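Local coordinates for protein computational Design of Enzyme (Synthetic construct, PDB 3TP4) that is probably a designed hydrolase, built on a glycosyl hydrolase family 26 barrel to carry an activated serine in a catalytic triad, at residues G31-H36 against P64-W69; T39-L44 against T321-D326; S54-V59 against H330-P335; G244-D249 against A279-G284. All blocks are in the same frame, centred on the assembly; numbering follows the deposited sequence.

Contacts 1 and 4 belong to the parallel strand wall of a barrel and meet where Phe-34 packs on Phe-283; both are buried and rest chiefly on backbone hydrogen bonds. Contacts 2 and 3 lie in the loops and the short helix beyond strand 32-37 and strand 318-321, farther from the centre of the chain, with their own centres about 8 Å apart. Contact 2 is partly exposed, polar and threaded with waters, whereas contact 3 is buried and mostly aliphatic. Asp-55 of contact 3 joins these two by accepting from Leu-44 and Asn-324. Contacts 1 and 3 share the unit 32-37, 55-60 and 66-70, with His-36 packed against both Val-56 and Val-332, which touch each other.

Contact 1: residues G31-H36 against P64-W69; sequences GILFGH and PAVFGW
Leu-33 lays CB and CD1 against the single methyl of Ala-65, and the approach of Leu-33 CD1 to Ala-65 CB, 3.5 Å, is tighter than usual van der Waals contact. Its CG stands anti to the carbonyl carbon (chi1 -46°), and the chain crosses Val-66 at about a right angle, with Leu-33 CB 4.0 Å from Val-66 CG2. The ring of Phe-34 passes obliquely by Pro-64, Phe-34 CD2 lying 3.8 Å from Pro-64 CB, and also packs edge-to-face with Phe-343. Strands 32-36 and 66-69 are parallel neighbours in the TIM-barrel wall, joined by a beta-alpha-beta crossover through helix 55-60. Phe-34 O accepts from Val-66 N at 3.0 Å, the donor standing above the carbonyl plane, and more weakly from Ala-65 N. Val-66 O in turn accepts from His-36 N, and Gly-68 N reaches His-36 O along a nearly straight line (173°). The Gly-35 CA lies only 3.1 Å from Val-66 O in a CA-H...O contact; a CB on Gly-35 would collide with Val-66 CG1, so the close pairing depends on glycine. A water donates to Gly-68 O at 2.6 Å, while the His-36 imidazole leads away and ND1 bonds with Thr-39 OG1.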
loop_
_atom_site.group_PDB
_atom_site.type_symbol
_atom_site.label_atom_id
_atom_site.label_comp_id
_atom_site.label_asym_id
_atom_site.label_seq_id
_atom_site.Cartn_x
_atom_site.Cartn_y
_atom_site.Cartn_z
ATOM N N GLY A 31 -10.181 4.620 18.398
ATOM C CA GLY A 31 -10.464 5.773 17.569
ATOM C C GLY A 31 -9.905 5.513 16.187
ATOM O O GLY A 31 -9.019 4.675 16.019
ATOM N N ILE A 32 -10.426 6.212 15.189
ATOM C CA ILE A 32 -9.966 5.986 13.830
ATOM C C ILE A 32 -9.385 7.293 13.274
ATOM O O ILE A 32 -10.053 8.333 13.273
ATOM C CB ILE A 32 -11.095 5.404 12.951
ATOM C CG1 ILE A 32 -10.554 4.969 11.578
ATOM C CG2 ILE A 32 -12.245 6.402 12.826
ATOM C CD1 ILE A 32 -11.496 4.024 10.819
ATOM N N LEU A 33 -8.124 7.252 12.856
ATOM C CA LEU A 33 -7.473 8.459 12.365
ATOM C C LEU A 33 -8.087 8.882 11.032
ATOM O O LEU A 33 -8.164 8.090 10.085
ATOM C CB LEU A 33 -5.962 8.263 12.153
ATOM C CG LEU A 33 -4.951 7.594 13.101
ATOM C CD1 LEU A 33 -3.649 8.384 13.157
ATOM C CD2 LEU A 33 -5.452 7.288 14.484
ATOM N N PHE A 34 -8.510 10.136 10.949
ATOM C CA PHE A 34 -8.977 10.671 9.679
ATOM C C PHE A 34 -7.796 11.110 8.816
ATOM O O PHE A 34 -6.916 11.837 9.276
ATOM C CB PHE A 34 -9.917 11.868 9.873
ATOM C CG PHE A 34 -10.235 12.570 8.586
ATOM C CD1 PHE A 34 -11.067 11.968 7.651
ATOM C CD2 PHE A 34 -9.658 13.804 8.286
ATOM C CE1 PHE A 34 -11.357 12.605 6.452
ATOM C CE2 PHE A 34 -9.938 14.453 7.090
ATOM C CZ PHE A 34 -10.788 13.866 6.177
ATOM N N GLY A 35 -7.788 10.668 7.567
ATOM C CA GLY A 35 -6.735 11.037 6.632
ATOM C C GLY A 35 -7.261 11.785 5.421
ATOM O O GLY A 35 -8.428 11.642 5.036
ATOM N N HIS A 36 -6.397 12.600 4.822
ATOM C CA HIS A 36 -6.770 13.369 3.646
ATOM C C HIS A 36 -5.586 13.428 2.691
ATOM O O HIS A 36 -4.449 13.663 3.110
ATOM C CB HIS A 36 -7.204 14.783 4.047
ATOM C CG HIS A 36 -7.752 15.599 2.915
ATOM N ND1 HIS A 36 -7.496 16.947 2.780
ATOM C CD2 HIS A 36 -8.557 15.263 1.878
ATOM C CE1 HIS A 36 -8.107 17.405 1.703
ATOM N NE2 HIS A 36 -8.759 16.406 1.137
ATOM N N PRO A 64 -5.636 16.756 9.533
ATOM C CA PRO A 64 -5.959 15.327 9.654
ATOM C C PRO A 64 -4.861 14.597 10.409
ATOM O O PRO A 64 -3.729 15.088 10.476
ATOM C CB PRO A 64 -5.994 14.841 8.203
ATOM C CG PRO A 64 -5.178 15.848 7.441
ATOM C CD PRO A 64 -5.328 17.154 8.148
ATOM N N ALA A 65 -5.191 13.442 10.974
ATOM C CA ALA A 65 -4.191 12.614 11.655
ATOM C C ALA A 65 -3.327 11.893 10.629
ATOM O O ALA A 65 -2.173 11.552 10.908
ATOM C CB ALA A 65 -4.866 11.596 12.588
ATOM N N VAL A 66 -3.886 11.652 9.446
ATOM C CA VAL A 66 -3.133 10.995 8.377
ATOM C C VAL A 66 -3.010 11.921 7.157
ATOM O O VAL A 66 -4.004 12.454 6.676
ATOM C CB VAL A 66 -3.761 9.643 7.986
ATOM C CG1 VAL A 66 -3.255 9.197 6.614
ATOM C CG2 VAL A 66 -3.463 8.563 9.068
ATOM N N PHE A 67 -1.782 12.129 6.690
ATOM C CA PHE A 67 -1.514 12.935 5.499
ATOM C C PHE A 67 -1.178 11.977 4.367
ATOM O O PHE A 67 -0.155 11.287 4.421
ATOM C CB PHE A 67 -0.294 13.847 5.735
ATOM C CG PHE A 67 -0.549 15.024 6.669
ATOM C CD1 PHE A 67 -0.979 14.822 7.973
ATOM C CD2 PHE A 67 -0.300 16.325 6.250
ATOM C CE1 PHE A 67 -1.185 15.903 8.838
ATOM C CE2 PHE A 67 -0.504 17.411 7.113
ATOM C CZ PHE A 67 -0.946 17.198 8.399
ATOM N N GLY A 68 -2.024 11.915 3.343
ATOM C CA GLY A 68 -1.773 11.020 2.223
ATOM C C GLY A 68 -1.100 11.735 1.055
ATOM O O GLY A 68 -1.301 12.931 0.862
ATOM N N TRP A 69 -0.308 10.994 0.280
ATOM C CA TRP A 69 0.422 11.533 -0.866
ATOM C C TRP A 69 0.579 10.465 -1.948
ATOM O O TRP A 69 0.585 9.274 -1.648
ATOM C CB TRP A 69 1.826 11.936 -0.460
ATOM C CG TRP A 69 1.954 12.680 0.786
ATOM C CD1 TRP A 69 2.378 12.199 1.983
ATOM C CD2 TRP A 69 1.718 14.076 0.971
ATOM N NE1 TRP A 69 2.409 13.203 2.910
ATOM C CE2 TRP A 69 2.010 14.370 2.313
ATOM C CE3 TRP A 69 1.281 15.105 0.129
ATOM C CZ2 TRP A 69 1.873 15.655 2.844
ATOM C CZ3 TRP A 69 1.148 16.382 0.655
ATOM C CH2 TRP A 69 1.438 16.645 1.998
HETATM O O HOH W 1 -1.374 14.982 2.503
#

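Contact 2: residues T39-L44 against T321-D326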
loop_
_atom_site.group_PDB
_atom_site.type_symbol
_atom_site.label_atom_id
_atom_site.label_comp_id
_atom_site.label_asym_id
_atom_site.label_seq_id
_atom_site.Cartn_x
_atom_site.Cartn_y
_atom_site.Cartn_z
ATOM N N THR A 39 -3.177 16.982 1.578
ATOM C CA THR A 39 -4.021 17.842 2.395
ATOM C C THR A 39 -3.454 19.248 2.543
ATOM O O THR A 39 -4.210 20.201 2.701
ATOM C CB THR A 39 -4.335 17.222 3.771
ATOM O OG1 THR A 39 -5.431 17.926 4.366
ATOM C CG2 THR A 39 -3.123 17.285 4.695
ATOM N N THR A 40 -2.127 19.366 2.490
ATOM C CA THR A 40 -1.467 20.665 2.557
ATOM C C THR A 40 -0.922 21.113 1.200
ATOM O O THR A 40 -0.203 22.106 1.120
ATOM C CB THR A 40 -0.306 20.698 3.584
ATOM O OG1 THR A 40 0.655 19.680 3.273
ATOM C CG2 THR A 40 -0.817 20.503 5.012
ATOM N N SER A 41 -1.278 20.393 0.141
ATOM C CA SER A 41 -0.745 20.675 -1.189
ATOM C C SER A 41 -1.833 21.079 -2.186
ATOM O O SER A 41 -1.557 21.763 -3.168
ATOM C CB SER A 41 0.060 19.475 -1.716
ATOM O OG SER A 41 -0.718 18.283 -1.707
ATOM N N SER A 42 -3.067 20.653 -1.930
ATOM C CA SER A 42 -4.220 21.051 -2.739
ATOM C C SER A 42 -5.344 21.502 -1.814
ATOM O O SER A 42 -5.741 20.753 -0.932
ATOM C CB SER A 42 -4.716 19.880 -3.586
ATOM O OG SER A 42 -3.657 19.303 -4.330
ATOM N N GLY A 43 -5.842 22.724 -2.002
ATOM C CA GLY A 43 -6.925 23.241 -1.178
ATOM C C GLY A 43 -7.807 24.241 -1.908
ATOM O O GLY A 43 -7.344 24.941 -2.809
ATOM N N LEU A 44 -9.078 24.307 -1.523
ATOM C CA LEU A 44 -9.996 25.294 -2.087
ATOM C C LEU A 44 -10.105 26.519 -1.196
ATOM O O LEU A 44 -10.611 27.550 -1.624
ATOM C CB LEU A 44 -11.397 24.715 -2.292
ATOM C CG LEU A 44 -11.525 23.293 -2.833
ATOM C CD1 LEU A 44 -12.908 23.108 -3.421
ATOM C CD2 LEU A 44 -10.468 23.023 -3.875
ATOM N N THR A 321 -9.638 10.085 2.880
ATOM C CA THR A 321 -10.473 10.485 1.747
ATOM C C THR A 321 -9.662 11.318 0.747
ATOM O O THR A 321 -8.514 11.679 1.012
ATOM C CB THR A 321 -11.760 11.230 2.184
ATOM O OG1 THR A 321 -12.762 11.117 1.157
ATOM C CG2 THR A 321 -11.471 12.706 2.443
ATOM N N GLY A 322 -10.269 11.623 -0.394
ATOM C CA GLY A 322 -9.518 12.080 -1.551
ATOM C C GLY A 322 -9.064 13.532 -1.584
ATOM O O GLY A 322 -9.417 14.350 -0.728
ATOM N N GLU A 323 -8.290 13.855 -2.615
ATOM C CA GLU A 323 -7.677 15.174 -2.744
ATOM C C GLU A 323 -8.690 16.285 -3.060
ATOM O O GLU A 323 -9.637 16.086 -3.819
ATOM C CB GLU A 323 -6.592 15.122 -3.835
ATOM C CG GLU A 323 -5.683 16.348 -3.884
ATOM C CD GLU A 323 -4.436 16.104 -4.731
ATOM O OE1 GLU A 323 -4.493 15.235 -5.625
ATOM O OE2 GLU A 323 -3.401 16.765 -4.493
ATOM N N ASN A 324 -8.482 17.460 -2.480
ATOM C CA ASN A 324 -9.320 18.613 -2.791
ATOM C C ASN A 324 -8.743 19.430 -3.966
ATOM O O ASN A 324 -8.100 20.449 -3.758
ATOM C CB ASN A 324 -9.486 19.495 -1.555
ATOM C CG ASN A 324 -10.633 19.042 -0.663
ATOM O OD1 ASN A 324 -11.029 17.881 -0.689
ATOM N ND2 ASN A 324 -11.188 19.968 0.105
ATOM N N ALA A 325 -8.969 18.965 -5.189
ATOM C CA ALA A 325 -8.331 19.573 -6.358
ATOM C C ALA A 325 -8.964 20.909 -6.728
ATOM O O ALA A 325 -8.276 21.924 -6.810
ATOM C CB ALA A 325 -8.368 18.624 -7.539
ATOM N N ASP A 326 -10.276 20.910 -6.940
ATOM C CA ASP A 326 -10.980 22.131 -7.316
ATOM C C ASP A 326 -12.469 22.040 -6.995
ATOM O O ASP A 326 -12.944 21.011 -6.517
ATOM C CB ASP A 326 -10.769 22.415 -8.806
ATOM C CG ASP A 326 -11.057 21.208 -9.671
ATOM O OD1 ASP A 326 -12.112 20.569 -9.474
ATOM O OD2 ASP A 326 -10.225 20.884 -10.539
HETATM O O HOH W 2 -0.646 16.190 -3.498
HETATM O O HOH W 3 -6.406 17.947 -0.715
HETATM O O HOH W 4 -6.507 22.895 -5.175
#
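Thr-321 closes the barrel strand by bonding through OG1 to Phe-283 O, and the chain then turns toward residues 39-44. Glu-323 is the first to reach them: CG stands anti to the backbone N (chi1 -168°), and the extended chain carries OE2 to Ser-42. Ser-42 OG donates to Glu-323 OE2 at 2.6 Å, coming from above the carboxylate plane, and a water donates to the same Glu-323 OE2 at 3.0 Å while accepting from Ser-41 OG. An alanine at Glu-323 would remove this doubly gripped oxygen and would probably leave the hydroxyls of Ser-41 and Ser-42 less firmly oriented. Both segments are loops following strands, at the C-terminal end of the barrel, where TIM-barrel enzymes carry their active sites. At Asn-324, N donates at 2.8 Å to a water lying 2.9 Å from Ser-42 O. The Asn-324 amide is held elsewhere, OD1 by Phe-331 N and Val-332 N and ND2 by Asp-55. Asn-324 O lies 3.5 Å from Leu-44 CD2. Another water lies 2.6 Å from Ala-325 O and also near Gly-43 O. Last comes Asp-326, whose CA meets Leu-44 CD2 at 3.6 Å, the leucine covering the backbone, while Asp-326 OD1 bonds to Gln-329 N.

Contact 3: residues S54-V59 against H330-P335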
loop_
_atom_site.group_PDB
_atom_site.type_symbol
_atom_site.label_atom_id
_atom_site.label_comp_id
_atom_site.label_asym_id
_atom_site.label_seq_id
_atom_site.Cartn_x
_atom_site.Cartn_y
_atom_site.Cartn_z
ATOM N N SER A 54 -4.292 23.710 5.170
ATOM C CA SER A 54 -5.193 22.648 4.707
ATOM C C SER A 54 -6.669 23.039 4.821
ATOM O O SER A 54 -7.066 23.678 5.794
ATOM C CB SER A 54 -4.950 21.389 5.541
ATOM O OG SER A 54 -5.946 20.409 5.307
ATOM N N ASP A 55 -7.485 22.647 3.845
ATOM C CA ASP A 55 -8.933 22.817 3.958
ATOM C C ASP A 55 -9.472 22.129 5.213
ATOM O O ASP A 55 -10.468 22.558 5.785
ATOM C CB ASP A 55 -9.665 22.213 2.760
ATOM C CG ASP A 55 -9.491 23.028 1.491
ATOM O OD1 ASP A 55 -8.988 24.161 1.579
ATOM O OD2 ASP A 55 -9.863 22.527 0.412
ATOM N N VAL A 56 -8.831 21.037 5.609
ATOM C CA VAL A 56 -9.273 20.287 6.776
ATOM C C VAL A 56 -9.089 21.120 8.034
ATOM O O VAL A 56 -9.965 21.173 8.885
ATOM C CB VAL A 56 -8.511 18.966 6.933
ATOM C CG1 VAL A 56 -8.928 18.283 8.234
ATOM C CG2 VAL A 56 -8.781 18.061 5.752
ATOM N N LYS A 57 -7.934 21.763 8.144
ATOM C CA LYS A 57 -7.677 22.671 9.251
ATOM C C LYS A 57 -8.674 23.833 9.231
ATOM O O LYS A 57 -9.236 24.190 10.266
ATOM C CB LYS A 57 -6.223 23.166 9.186
ATOM C CG LYS A 57 -5.880 24.343 10.096
ATOM C CD LYS A 57 -5.996 23.978 11.577
ATOM C CE LYS A 57 -5.611 25.159 12.461
ATOM N NZ LYS A 57 -5.683 24.831 13.919
ATOM N N ASN A 58 -8.915 24.414 8.058
ATOM C CA ASN A 58 -9.821 25.568 7.983
ATOM C C ASN A 58 -11.266 25.217 8.312
ATOM O O ASN A 58 -11.973 26.009 8.929
ATOM C CB ASN A 58 -9.738 26.278 6.626
ATOM C CG ASN A 58 -8.361 26.881 6.366
ATOM O OD1 ASN A 58 -7.567 27.057 7.287
ATOM N ND2 ASN A 58 -8.073 27.186 5.109
ATOM N N VAL A 59 -11.714 24.034 7.903
ATOM C CA VAL A 59 -13.107 23.662 8.148
ATOM C C VAL A 59 -13.354 23.026 9.520
ATOM O O VAL A 59 -14.423 23.206 10.086
ATOM C CB VAL A 59 -13.671 22.742 7.045
ATOM C CG1 VAL A 59 -13.517 23.405 5.683
ATOM C CG2 VAL A 59 -12.984 21.413 7.063
ATOM N N HIS A 330 -13.626 17.618 -5.320
ATOM C CA HIS A 330 -12.984 17.653 -4.018
ATOM C C HIS A 330 -13.757 16.762 -3.053
ATOM O O HIS A 330 -14.941 16.490 -3.262
ATOM C CB HIS A 330 -12.834 19.094 -3.503
ATOM C CG HIS A 330 -14.132 19.802 -3.257
ATOM N ND1 HIS A 330 -14.864 20.395 -4.266
ATOM C CD2 HIS A 330 -14.805 20.057 -2.106
ATOM C CE1 HIS A 330 -15.940 20.966 -3.751
ATOM N NE2 HIS A 330 -15.929 20.777 -2.443
ATOM N N PHE A 331 -13.086 16.279 -2.015
ATOM C CA PHE A 331 -13.680 15.228 -1.193
ATOM C C PHE A 331 -13.940 15.638 0.250
ATOM O O PHE A 331 -14.780 15.042 0.919
ATOM C CB PHE A 331 -12.841 13.952 -1.285
ATOM C CG PHE A 331 -12.876 13.332 -2.647
ATOM C CD1 PHE A 331 -12.045 13.802 -3.655
ATOM C CD2 PHE A 331 -13.777 12.320 -2.940
ATOM C CE1 PHE A 331 -12.088 13.241 -4.926
ATOM C CE2 PHE A 331 -13.827 11.757 -4.214
ATOM C CZ PHE A 331 -12.983 12.215 -5.202
ATOM N N VAL A 332 -13.221 16.655 0.713
ATOM C CA VAL A 332 -13.543 17.302 1.989
ATOM C C VAL A 332 -14.378 18.554 1.714
ATOM O O VAL A 332 -13.924 19.453 1.017
ATOM C CB VAL A 332 -12.268 17.681 2.771
ATOM C CG1 VAL A 332 -12.604 18.612 3.950
ATOM C CG2 VAL A 332 -11.516 16.409 3.253
ATOM N N PRO A 333 -15.604 18.615 2.259
ATOM C CA PRO A 333 -16.473 19.783 2.043
ATOM C C PRO A 333 -15.821 21.083 2.496
ATOM O O PRO A 333 -15.049 21.089 3.453
ATOM C CB PRO A 333 -17.696 19.490 2.924
ATOM C CG PRO A 333 -17.685 18.023 3.137
ATOM C CD PRO A 333 -16.239 17.596 3.115
ATOM N N VAL A 334 -16.140 22.175 1.806
ATOM C CA VAL A 334 -15.639 23.496 2.151
ATOM C C VAL A 334 -16.847 24.426 2.209
ATOM O O VAL A 334 -17.956 24.007 1.867
ATOM C CB VAL A 334 -14.572 23.986 1.138
ATOM C CG1 VAL A 334 -13.393 23.030 1.131
ATOM C CG2 VAL A 334 -15.160 24.102 -0.259
ATOM N N PRO A 335 -16.660 25.662 2.696
ATOM C CA PRO A 335 -17.845 26.516 2.824
ATOM C C PRO A 335 -18.558 26.603 1.480
ATOM O O PRO A 335 -17.911 26.723 0.442
ATOM C CB PRO A 335 -17.256 27.866 3.229
ATOM C CG PRO A 335 -16.004 27.506 3.959
ATOM C CD PRO A 335 -15.446 26.326 3.202
#
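Val-59, in the last turn of the short helix 55-60, points its CB toward the loop 330-335, and Val-59 CB sits 4.2 Å from Pro-333 O. From there the two branches part. CG1, anti to the carbonyl carbon (chi1 -56°), goes deepest: Val-59 CG1 touches Pro-333 O at 3.6 Å and Val-334 CA at 4.1 Å, and brushes the CD of Pro-335. CG2, in the crowded position between the backbone N and the carbonyl carbon, turns to Val-332, two residues before Val-334 in the loop, with Val-59 CG2 4.2 Å from Val-332 CG1. One turn earlier, Val-56 crosses Val-332 at about a right angle, tip to tip, its CG2 4.1 Å from Val-332 CG2. Val-332 thus receives two helix valines and passes the packing inward to Phe-34 and His-36 of the barrel, while Leu-340 of helix 340-348 packs on Val-59. At the start of the helix Ser-54 is the N-cap, its OG accepting from Val-56 N at 3.0 Å. Beside it Asp-55 crosses Val-334 obliquely, with Asp-55 OD2 3.6 Å from Val-334 CG1. That carboxylate is otherwise well occupied: OD2 takes Leu-44 N and Asn-324 ND2, and OD1 bonds to Thr-45 OG1. No hydrogen bond links the two segments; the helix and loop meet by van der Waals packing, valine methyls against one another and against the oxygens of Asp-55 and Pro-333, the latter buried without a partner in the model. Several donors and the helix N-terminus around Asp-55 would probably favour its ionised form despite the aliphatic neighbour.

Contact 4: residues G244-D249 against A279-G284; sequences GLDTYD and AFTRFG
Three torsions set the arrangement: chi1 of Thr-281 (42°) holds OG1 between the backbone N and the carbonyl carbon, chi1 of Tyr-248 (-82°) turns its CG anti to the carbonyl carbon, and the bend at chi3 of Arg-282 (81°) folds the guanidinium round. The Thr-281 hydroxyl is gripped from two directions, accepting from Leu-245 N at 2.9 Å while OG1 donates to Asp-246 OD1 at 2.8 Å from above the carboxylate plane. Asp-246 OD1 also lies 3.1 Å from Arg-282 CB, but the opposite charges do not meet; Asp-246 OD2 forms its salt bridge with Arg-171. Along the backbone, Arg-282 N donates to Leu-245 O at 3.1 Å, Thr-247 N to Arg-282 O at 2.9 Å, and Asp-249 N to Gly-284 O nearly along the C=O axis. Phe-280, the central residue of an inverse gamma turn, presents its ring edge to Leu-245 O. Tyr-248 lays one ring face over Gly-284, whose CA sits 3.9 Å from the ring centroid in a CH-pi contact; any CB there would strike the ring. Its OH bonds to two waters, the nearer 2.6 Å from Tyr-248 OH, and these also accept from NE and, weakly, NH2 of Arg-282. An alanine at Tyr-248 would remove the ring over Gly-284 and the hydroxyl, and would probably loosen the water links to Arg-282. Parallel strands 246-249 and 282-284, with helix 254-274 between them in the chain, are neighbouring strands of the TIM barrel seen in glycosyl hydrolase family 26.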
loop_
_atom_site.group_PDB
_atom_site.type_symbol
_atom_site.label_atom_id
_atom_site.label_comp_id
_atom_site.label_asym_id
_atom_site.label_seq_id
_atom_site.Cartn_x
_atom_site.Cartn_y
_atom_site.Cartn_z
ATOM N N GLY A 244 -5.835 -3.244 3.784
ATOM C CA GLY A 244 -6.712 -2.127 3.470
ATOM C C GLY A 244 -8.044 -2.462 2.815
ATOM O O GLY A 244 -8.400 -3.625 2.642
ATOM N N LEU A 245 -8.772 -1.409 2.453
ATOM C CA LEU A 245 -10.092 -1.514 1.847
ATOM C C LEU A 245 -10.415 -0.151 1.271
ATOM O O LEU A 245 -10.270 0.865 1.961
ATOM C CB LEU A 245 -11.155 -1.844 2.900
ATOM C CG LEU A 245 -12.559 -2.100 2.346
ATOM C CD1 LEU A 245 -12.643 -3.530 1.781
ATOM C CD2 LEU A 245 -13.622 -1.897 3.441
ATOM N N ASP A 246 -10.861 -0.127 0.020
ATOM C CA ASP A 246 -11.160 1.123 -0.675
ATOM C C ASP A 246 -12.607 1.113 -1.152
ATOM O O ASP A 246 -12.982 0.287 -1.985
ATOM C CB ASP A 246 -10.225 1.295 -1.876
ATOM C CG ASP A 246 -8.759 1.161 -1.497
ATOM O OD1 ASP A 246 -8.332 1.775 -0.498
ATOM O OD2 ASP A 246 -8.035 0.424 -2.188
ATOM N N THR A 247 -13.413 2.030 -0.627
ATOM C CA THR A 247 -14.829 2.057 -0.951
ATOM C C THR A 247 -15.363 3.478 -1.008
ATOM O O THR A 247 -15.358 4.196 0.001
ATOM C CB THR A 247 -15.654 1.283 0.093
ATOM O OG1 THR A 247 -15.218 -0.077 0.122
ATOM C CG2 THR A 247 -17.127 1.321 -0.264
ATOM N N TYR A 248 -15.810 3.884 -2.192
ATOM C CA TYR A 248 -16.496 5.156 -2.361
ATOM C C TYR A 248 -17.965 4.865 -2.640
ATOM O O TYR A 248 -18.290 3.853 -3.249
ATOM C CB TYR A 248 -15.881 5.966 -3.502
ATOM C CG TYR A 248 -14.634 6.734 -3.119
ATOM C CD1 TYR A 248 -13.765 6.261 -2.145
ATOM C CD2 TYR A 248 -14.336 7.946 -3.720
ATOM C CE1 TYR A 248 -12.621 6.981 -1.787
ATOM C CE2 TYR A 248 -13.198 8.663 -3.373
ATOM C CZ TYR A 248 -12.345 8.175 -2.405
ATOM O OH TYR A 248 -11.220 8.899 -2.055
ATOM N N ASP A 249 -18.851 5.735 -2.166
ATOM C CA ASP A 249 -20.287 5.568 -2.388
ATOM C C ASP A 249 -20.944 6.936 -2.425
ATOM O O ASP A 249 -20.487 7.868 -1.754
ATOM C CB ASP A 249 -20.917 4.700 -1.287
ATOM C CG ASP A 249 -22.431 4.938 -1.130
ATOM O OD1 ASP A 249 -23.239 4.248 -1.797
ATOM O OD2 ASP A 249 -22.814 5.809 -0.317
ATOM N N ALA A 279 -6.898 -1.239 8.100
ATOM C CA ALA A 279 -7.290 0.168 8.011
ATOM C C ALA A 279 -8.266 0.348 6.859
ATOM O O ALA A 279 -8.215 -0.394 5.880
ATOM C CB ALA A 279 -6.069 1.051 7.805
ATOM N N PHE A 280 -9.168 1.314 6.991
ATOM C CA PHE A 280 -10.104 1.670 5.919
ATOM C C PHE A 280 -9.355 2.625 4.968
ATOM O O PHE A 280 -9.591 3.834 4.957
ATOM C CB PHE A 280 -11.340 2.342 6.546
ATOM C CG PHE A 280 -12.509 2.551 5.597
ATOM C CD1 PHE A 280 -12.428 2.209 4.249
ATOM C CD2 PHE A 280 -13.692 3.125 6.071
ATOM C CE1 PHE A 280 -13.522 2.432 3.379
ATOM C CE2 PHE A 280 -14.781 3.354 5.223
ATOM C CZ PHE A 280 -14.705 3.008 3.881
ATOM N N THR A 281 -8.437 2.072 4.179
ATOM C CA THR A 281 -7.438 2.888 3.483
ATOM C C THR A 281 -8.016 4.010 2.639
ATOM O O THR A 281 -7.452 5.099 2.587
ATOM C CB THR A 281 -6.450 2.028 2.640
ATOM O OG1 THR A 281 -7.163 0.994 1.941
ATOM C CG2 THR A 281 -5.398 1.407 3.555
ATOM N N ARG A 282 -9.131 3.757 1.972
ATOM C CA ARG A 282 -9.752 4.805 1.182
ATOM C C ARG A 282 -11.259 4.823 1.337
ATOM O O ARG A 282 -11.926 3.789 1.198
ATOM C CB ARG A 282 -9.381 4.651 -0.294
ATOM C CG ARG A 282 -7.917 4.870 -0.582
ATOM C CD ARG A 282 -7.663 4.799 -2.086
ATOM N NE ARG A 282 -7.993 6.058 -2.758
ATOM C CZ ARG A 282 -7.776 6.281 -4.053
ATOM N NH1 ARG A 282 -7.241 5.327 -4.813
ATOM N NH2 ARG A 282 -8.085 7.450 -4.590
ATOM N N PHE A 283 -11.788 6.005 1.628
ATOM C CA PHE A 283 -13.225 6.194 1.733
ATOM C C PHE A 283 -13.593 7.561 1.182
ATOM O O PHE A 283 -12.771 8.480 1.183
ATOM C CB PHE A 283 -13.692 6.058 3.188
ATOM C CG PHE A 283 -13.667 7.353 3.975
ATOM C CD1 PHE A 283 -12.474 7.865 4.468
ATOM C CD2 PHE A 283 -14.841 8.043 4.232
ATOM C CE1 PHE A 283 -12.455 9.037 5.216
ATOM C CE2 PHE A 283 -14.831 9.228 4.966
ATOM C CZ PHE A 283 -13.635 9.727 5.461
ATOM N N GLY A 284 -14.836 7.711 0.735
ATOM C CA GLY A 284 -15.297 9.014 0.276
ATOM C C GLY A 284 -16.607 8.943 -0.492
ATOM O O GLY A 284 -17.092 7.855 -0.799
HETATM O O HOH W 5 -6.930 2.645 -4.360
HETATM O O HOH W 6 -9.250 8.162 -0.560
HETATM O O HOH W 7 -10.015 9.845 -4.578
#